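Local structure of tailspike protein (Siphovirus 9NA, 3RIQ) at residues F304-T317 / W327-Y340. The protein probably binds and cleaves the lipopolysaccharide O-antigen of Salmonella as the phage's receptor-binding tailspike, an endorhamnosidase like that of phage P22. Numbering follows the deposited sequence.
Sequences FQLPTQHIIRNIIT and WDGQKNIIDNVVTY
D328 OD2 meets the F304 ring at its edge, in plane, 3.8 Å from CD1, while A284 N holds OD1. One face of the W327 ring takes I334 CG1 over its centre. T308 O sits over one face of the H310 ring and a water at its edge; N332 OD1 comes obliquely, amide and ring planes 8° apart. N314 ND2 lies over one face of the R313 guanidinium; at its edge a second water joins R313 NE to D335 OD2. I312 CD1 packs against W327 CB and I334 CG1, an apolar filling suited to the interior of a right-handed parallel beta-helix, whose successive coils hold 304-317 and 327-340. With CG beside its backbone N (chi1 -56°), N332 turns OD1 to accept in plane from T308 OG1 and H310 N, both at 2.8 Å. Q330 NE2 reaches Q305 O nearly straight, 172° at the hydrogen. Beside L306 O, G329 at positive phi has no side chain to clash. At the corner N336 ND2 and N314 OD1 pair with each other (2.9 Å). R313 NH1 hydrogen-bonds N269 OD1 of a neighbouring subunit, and D335 OD1 bonds T357 OG1. N332 and Q330 thus satisfy backbone groups at the turns, while water links the coils and a hydrogen bond the subunits.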
loop_
_atom_site.group_PDB
_atom_site.type_symbol
_atom_site.label_atom_id
_atom_site.label_comp_id
_atom_site.label_asym_id
_atom_site.label_seq_id
_atom_site.Cartn_x
_atom_site.Cartn_y
_atom_site.Cartn_z
ATOM N N PHE A 304 23.523 -13.548 -11.577
ATOM C CA PHE A 304 22.640 -12.792 -10.668
ATOM C C PHE A 304 22.200 -11.464 -11.257
ATOM O O PHE A 304 21.493 -10.715 -10.595
ATOM C CB PHE A 304 23.209 -12.568 -9.246
ATOM C CG PHE A 304 23.614 -13.830 -8.532
ATOM C CD1 PHE A 304 22.717 -14.895 -8.390
ATOM C CD2 PHE A 304 24.901 -13.944 -7.974
ATOM C CE1 PHE A 304 23.083 -16.046 -7.690
ATOM C CE2 PHE A 304 25.304 -15.113 -7.258
ATOM C CZ PHE A 304 24.393 -16.167 -7.117
ATOM N N GLN A 305 22.600 -11.162 -12.494
ATOM C CA GLN A 305 22.332 -9.819 -13.059
ATOM C C GLN A 305 21.515 -9.827 -14.360
ATOM O O GLN A 305 21.591 -8.892 -15.172
ATOM C CB GLN A 305 23.655 -9.051 -13.229
ATOM C CG GLN A 305 24.417 -8.929 -11.925
ATOM C CD GLN A 305 25.662 -8.076 -12.012
ATOM O OE1 GLN A 305 26.091 -7.655 -13.093
ATOM N NE2 GLN A 305 26.276 -7.837 -10.852
ATOM N N LEU A 306 20.710 -10.870 -14.565
ATOM C CA LEU A 306 19.858 -10.878 -15.761
ATOM C C LEU A 306 18.850 -9.740 -15.694
ATOM O O LEU A 306 18.370 -9.417 -14.595
ATOM C CB LEU A 306 19.109 -12.224 -15.881
ATOM C CG LEU A 306 19.998 -13.416 -16.267
ATOM C CD1 LEU A 306 19.318 -14.772 -15.985
ATOM C CD2 LEU A 306 20.420 -13.279 -17.756
ATOM N N PRO A 307 18.451 -9.178 -16.854
ATOM C CA PRO A 307 17.483 -8.089 -16.831
ATOM C C PRO A 307 16.035 -8.603 -16.729
ATOM O O PRO A 307 15.246 -8.539 -17.667
ATOM C CB PRO A 307 17.779 -7.337 -18.134
ATOM C CG PRO A 307 18.132 -8.479 -19.123
ATOM C CD PRO A 307 18.918 -9.464 -18.232
ATOM N N THR A 308 15.712 -9.140 -15.569
ATOM C CA THR A 308 14.415 -9.789 -15.391
ATOM C C THR A 308 13.241 -8.813 -15.433
ATOM O O THR A 308 12.159 -9.204 -15.877
ATOM C CB THR A 308 14.395 -10.648 -14.122
ATOM O OG1 THR A 308 14.929 -9.892 -13.017
ATOM C CG2 THR A 308 15.272 -11.894 -14.329
ATOM N N GLN A 309 13.416 -7.570 -14.942
ATOM C CA GLN A 309 12.346 -6.534 -15.045
ATOM C C GLN A 309 11.014 -7.013 -14.468
ATOM O O GLN A 309 9.965 -6.750 -15.037
ATOM C CB GLN A 309 12.127 -6.116 -16.510
ATOM C CG GLN A 309 13.293 -5.326 -17.154
ATOM C CD GLN A 309 12.801 -4.535 -18.381
ATOM O OE1 GLN A 309 12.077 -3.528 -18.242
ATOM N NE2 GLN A 309 13.146 -4.999 -19.565
ATOM N N HIS A 310 11.043 -7.727 -13.345
ATOM C CA HIS A 310 9.802 -8.058 -12.664
ATOM C C HIS A 310 9.279 -6.829 -11.920
ATOM O O HIS A 310 10.033 -5.896 -11.585
ATOM C CB HIS A 310 10.012 -9.207 -11.677
ATOM C CG HIS A 310 10.458 -10.490 -12.315
ATOM N ND1 HIS A 310 9.726 -11.134 -13.293
ATOM C CD2 HIS A 310 11.514 -11.293 -12.036
ATOM C CE1 HIS A 310 10.338 -12.266 -13.615
ATOM N NE2 HIS A 310 11.432 -12.382 -12.872
ATOM N N ILE A 311 7.978 -6.845 -11.655
ATOM C CA ILE A 311 7.331 -5.930 -10.726
ATOM C C ILE A 311 6.845 -6.726 -9.536
ATOM O O ILE A 311 6.078 -7.701 -9.696
ATOM C CB ILE A 311 6.149 -5.184 -11.404
ATOM C CG1 ILE A 311 6.642 -4.386 -12.629
ATOM C CG2 ILE A 311 5.378 -4.328 -10.381
ATOM C CD1 ILE A 311 5.501 -3.702 -13.468
ATOM N N ILE A 312 7.314 -6.335 -8.353
ATOM C CA ILE A 312 6.967 -7.030 -7.121
ATOM C C ILE A 312 6.384 -5.990 -6.178
ATOM O O ILE A 312 7.081 -5.045 -5.806
ATOM C CB ILE A 312 8.238 -7.648 -6.484
ATOM C CG1 ILE A 312 8.857 -8.706 -7.425
ATOM C CG2 ILE A 312 7.890 -8.271 -5.075
ATOM C CD1 ILE A 312 10.291 -9.164 -6.973
ATOM N N ARG A 313 5.129 -6.142 -5.771
ATOM C CA ARG A 313 4.538 -5.120 -4.900
ATOM C C ARG A 313 3.472 -5.657 -3.952
ATOM O O ARG A 313 2.828 -6.699 -4.227
ATOM C CB ARG A 313 4.003 -3.940 -5.699
ATOM C CG ARG A 313 3.171 -4.272 -6.850
ATOM C CD ARG A 313 2.948 -3.036 -7.816
ATOM N NE ARG A 313 2.132 -1.980 -7.201
ATOM C CZ ARG A 313 0.813 -1.879 -7.303
ATOM N NH1 ARG A 313 0.142 -2.784 -8.012
ATOM N NH2 ARG A 313 0.162 -0.903 -6.652
ATOM N N ASN A 314 3.360 -5.001 -2.800
ATOM C CA ASN A 314 2.295 -5.299 -1.810
ATOM C C ASN A 314 2.427 -6.698 -1.209
ATOM O O ASN A 314 1.424 -7.417 -1.035
ATOM C CB ASN A 314 0.920 -5.068 -2.461
ATOM C CG ASN A 314 0.795 -3.662 -3.063
ATOM O OD1 ASN A 314 1.137 -2.683 -2.421
ATOM N ND2 ASN A 314 0.363 -3.574 -4.303
ATOM N N ILE A 315 3.658 -7.083 -0.884
ATOM C CA ILE A 315 3.948 -8.441 -0.398
ATOM C C ILE A 315 3.984 -8.378 1.128
ATOM O O ILE A 315 4.495 -7.397 1.706
ATOM C CB ILE A 315 5.336 -8.887 -0.879
ATOM C CG1 ILE A 315 5.454 -8.756 -2.398
ATOM C CG2 ILE A 315 5.668 -10.305 -0.377
ATOM C CD1 ILE A 315 4.485 -9.617 -3.241
ATOM N N ILE A 316 3.473 -9.407 1.802
ATOM C CA ILE A 316 3.652 -9.507 3.266
ATOM C C ILE A 316 3.967 -10.959 3.597
ATOM O O ILE A 316 3.276 -11.867 3.099
ATOM C CB ILE A 316 2.418 -8.982 4.056
ATOM C CG1 ILE A 316 2.702 -9.055 5.576
ATOM C CG2 ILE A 316 1.117 -9.718 3.661
ATOM C CD1 ILE A 316 1.651 -8.349 6.441
ATOM N N THR A 317 4.999 -11.203 4.404
ATOM C CA THR A 317 5.348 -12.585 4.780
ATOM C C THR A 317 5.567 -12.670 6.259
ATOM O O THR A 317 5.993 -11.695 6.875
ATOM C CB THR A 317 6.578 -13.144 3.992
ATOM O OG1 THR A 317 7.799 -12.693 4.597
ATOM C CG2 THR A 317 6.520 -12.710 2.503
ATOM N N TRP A 327 15.049 -11.625 -4.306
ATOM C CA TRP A 327 15.105 -11.618 -5.778
ATOM C C TRP A 327 16.545 -11.404 -6.212
ATOM O O TRP A 327 17.393 -10.966 -5.407
ATOM C CB TRP A 327 14.221 -10.489 -6.375
ATOM C CG TRP A 327 14.572 -9.121 -5.825
ATOM C CD1 TRP A 327 15.525 -8.248 -6.305
ATOM C CD2 TRP A 327 14.032 -8.522 -4.651
ATOM N NE1 TRP A 327 15.589 -7.117 -5.499
ATOM C CE2 TRP A 327 14.686 -7.260 -4.474
ATOM C CE3 TRP A 327 13.048 -8.918 -3.726
ATOM C CZ2 TRP A 327 14.401 -6.413 -3.381
ATOM C CZ3 TRP A 327 12.736 -8.074 -2.676
ATOM C CH2 TRP A 327 13.409 -6.820 -2.516
ATOM N N ASP A 328 16.813 -11.736 -7.469
ATOM C CA ASP A 328 18.092 -11.318 -8.108
ATOM C C ASP A 328 17.735 -10.563 -9.398
ATOM O O ASP A 328 16.592 -10.148 -9.591
ATOM C CB ASP A 328 19.055 -12.500 -8.382
ATOM C CG ASP A 328 18.608 -13.374 -9.556
ATOM O OD1 ASP A 328 17.402 -13.321 -9.886
ATOM O OD2 ASP A 328 19.457 -14.099 -10.144
ATOM N N GLY A 329 18.699 -10.454 -10.291
ATOM C CA GLY A 329 18.517 -9.780 -11.560
ATOM C C GLY A 329 18.564 -8.267 -11.409
ATOM O O GLY A 329 18.933 -7.719 -10.353
ATOM N N GLN A 330 18.268 -7.592 -12.501
ATOM C CA GLN A 330 18.296 -6.128 -12.510
ATOM C C GLN A 330 17.111 -5.559 -13.223
ATOM O O GLN A 330 16.379 -6.279 -13.889
ATOM C CB GLN A 330 19.595 -5.602 -13.140
ATOM C CG GLN A 330 19.804 -5.951 -14.637
ATOM C CD GLN A 330 21.061 -5.264 -15.175
ATOM O OE1 GLN A 330 21.111 -4.018 -15.281
ATOM N NE2 GLN A 330 22.101 -6.039 -15.423
ATOM N N LYS A 331 16.913 -4.260 -13.017
ATOM C CA LYS A 331 15.798 -3.492 -13.567
ATOM C C LYS A 331 14.443 -3.990 -13.054
ATOM O O LYS A 331 13.407 -3.706 -13.655
ATOM C CB LYS A 331 15.835 -3.488 -15.097
ATOM C CG LYS A 331 17.058 -2.765 -15.652
ATOM C CD LYS A 331 17.138 -2.884 -17.188
ATOM C CE LYS A 331 16.331 -1.721 -17.829
ATOM N NZ LYS A 331 16.014 -1.825 -19.264
ATOM N N ASN A 332 14.452 -4.651 -11.910
ATOM C CA ASN A 332 13.199 -4.964 -11.207
ATOM C C ASN A 332 12.689 -3.747 -10.455
ATOM O O ASN A 332 13.486 -2.903 -10.039
ATOM C CB ASN A 332 13.407 -6.101 -10.208
ATOM C CG ASN A 332 13.971 -7.368 -10.847
ATOM O OD1 ASN A 332 13.337 -8.000 -11.685
ATOM N ND2 ASN A 332 15.171 -7.754 -10.438
ATOM N N ILE A 333 11.379 -3.662 -10.259
ATOM C CA ILE A 333 10.736 -2.634 -9.399
ATOM C C ILE A 333 10.087 -3.349 -8.236
ATOM O O ILE A 333 9.294 -4.251 -8.447
ATOM C CB ILE A 333 9.714 -1.776 -10.198
ATOM C CG1 ILE A 333 10.450 -0.976 -11.261
ATOM C CG2 ILE A 333 8.913 -0.869 -9.247
ATOM C CD1 ILE A 333 9.537 -0.287 -12.281
ATOM N N ILE A 334 10.483 -2.989 -7.015
ATOM C CA ILE A 334 9.950 -3.605 -5.801
ATOM C C ILE A 334 9.387 -2.501 -4.945
ATOM O O ILE A 334 10.112 -1.563 -4.612
ATOM C CB ILE A 334 11.037 -4.400 -4.988
ATOM C CG1 ILE A 334 11.667 -5.497 -5.837
ATOM C CG2 ILE A 334 10.410 -5.035 -3.733
ATOM C CD1 ILE A 334 12.923 -5.063 -6.577
ATOM N N ASP A 335 8.102 -2.582 -4.600
ATOM C CA ASP A 335 7.474 -1.558 -3.753
ATOM C C ASP A 335 6.533 -2.180 -2.736
ATOM O O ASP A 335 5.698 -3.007 -3.112
ATOM C CB ASP A 335 6.681 -0.525 -4.606
ATOM C CG ASP A 335 5.977 0.508 -3.732
ATOM O OD1 ASP A 335 6.702 1.183 -2.941
ATOM O OD2 ASP A 335 4.728 0.621 -3.745
ATOM N N ASN A 336 6.655 -1.777 -1.468
ATOM C CA ASN A 336 5.732 -2.218 -0.428
ATOM C C ASN A 336 5.875 -3.704 -0.121
ATOM O O ASN A 336 5.056 -4.545 -0.529
ATOM C CB ASN A 336 4.270 -1.830 -0.710
ATOM C CG ASN A 336 3.354 -2.182 0.461
ATOM O OD1 ASN A 336 3.831 -2.556 1.537
ATOM N ND2 ASN A 336 2.036 -2.128 0.240
ATOM N N VAL A 337 6.936 -4.018 0.608
ATOM C CA VAL A 337 7.197 -5.384 1.057
ATOM C C VAL A 337 7.356 -5.319 2.562
ATOM O O VAL A 337 8.168 -4.534 3.063
ATOM C CB VAL A 337 8.479 -5.959 0.415
ATOM C CG1 VAL A 337 8.827 -7.331 1.010
ATOM C CG2 VAL A 337 8.330 -6.030 -1.137
ATOM N N VAL A 338 6.583 -6.145 3.271
ATOM C CA VAL A 338 6.611 -6.170 4.751
ATOM C C VAL A 338 6.934 -7.588 5.170
ATOM O O VAL A 338 6.240 -8.511 4.742
ATOM C CB VAL A 338 5.205 -5.789 5.333
ATOM C CG1 VAL A 338 5.142 -5.957 6.850
ATOM C CG2 VAL A 338 4.805 -4.360 4.892
ATOM N N THR A 339 8.001 -7.794 5.950
ATOM C CA THR A 339 8.270 -9.133 6.438
ATOM C C THR A 339 8.429 -9.131 7.939
ATOM O O THR A 339 9.093 -8.241 8.481
ATOM C CB THR A 339 9.483 -9.821 5.742
ATOM O OG1 THR A 339 10.734 -9.316 6.256
ATOM C CG2 THR A 339 9.413 -9.670 4.199
ATOM N N TYR A 340 7.813 -10.126 8.584
ATOM C CA TYR A 340 7.893 -10.346 10.030
ATOM C C TYR A 340 8.532 -11.706 10.287
ATOM O O TYR A 340 8.165 -12.700 9.637
ATOM C CB TYR A 340 6.483 -10.387 10.649
ATOM C CG TYR A 340 5.914 -9.029 10.951
ATOM C CD1 TYR A 340 6.174 -8.429 12.190
ATOM C CD2 TYR A 340 5.187 -8.317 9.999
ATOM C CE1 TYR A 340 5.704 -7.161 12.485
ATOM C CE2 TYR A 340 4.672 -7.040 10.280
ATOM C CZ TYR A 340 4.964 -6.466 11.538
ATOM O OH TYR A 340 4.564 -5.195 11.871
HETATM O O HOH W 1 20.062 -13.217 -12.805
HETATM O O HOH W 2 14.820 -12.407 -11.008
HETATM O O HOH W 3 10.539 -3.784 -13.563
HETATM O O HOH W 4 3.364 0.431 -6.102
HETATM O O HOH W 5 2.689 -5.241 1.941
HETATM O O HOH W 6 8.827 -13.987 7.027
#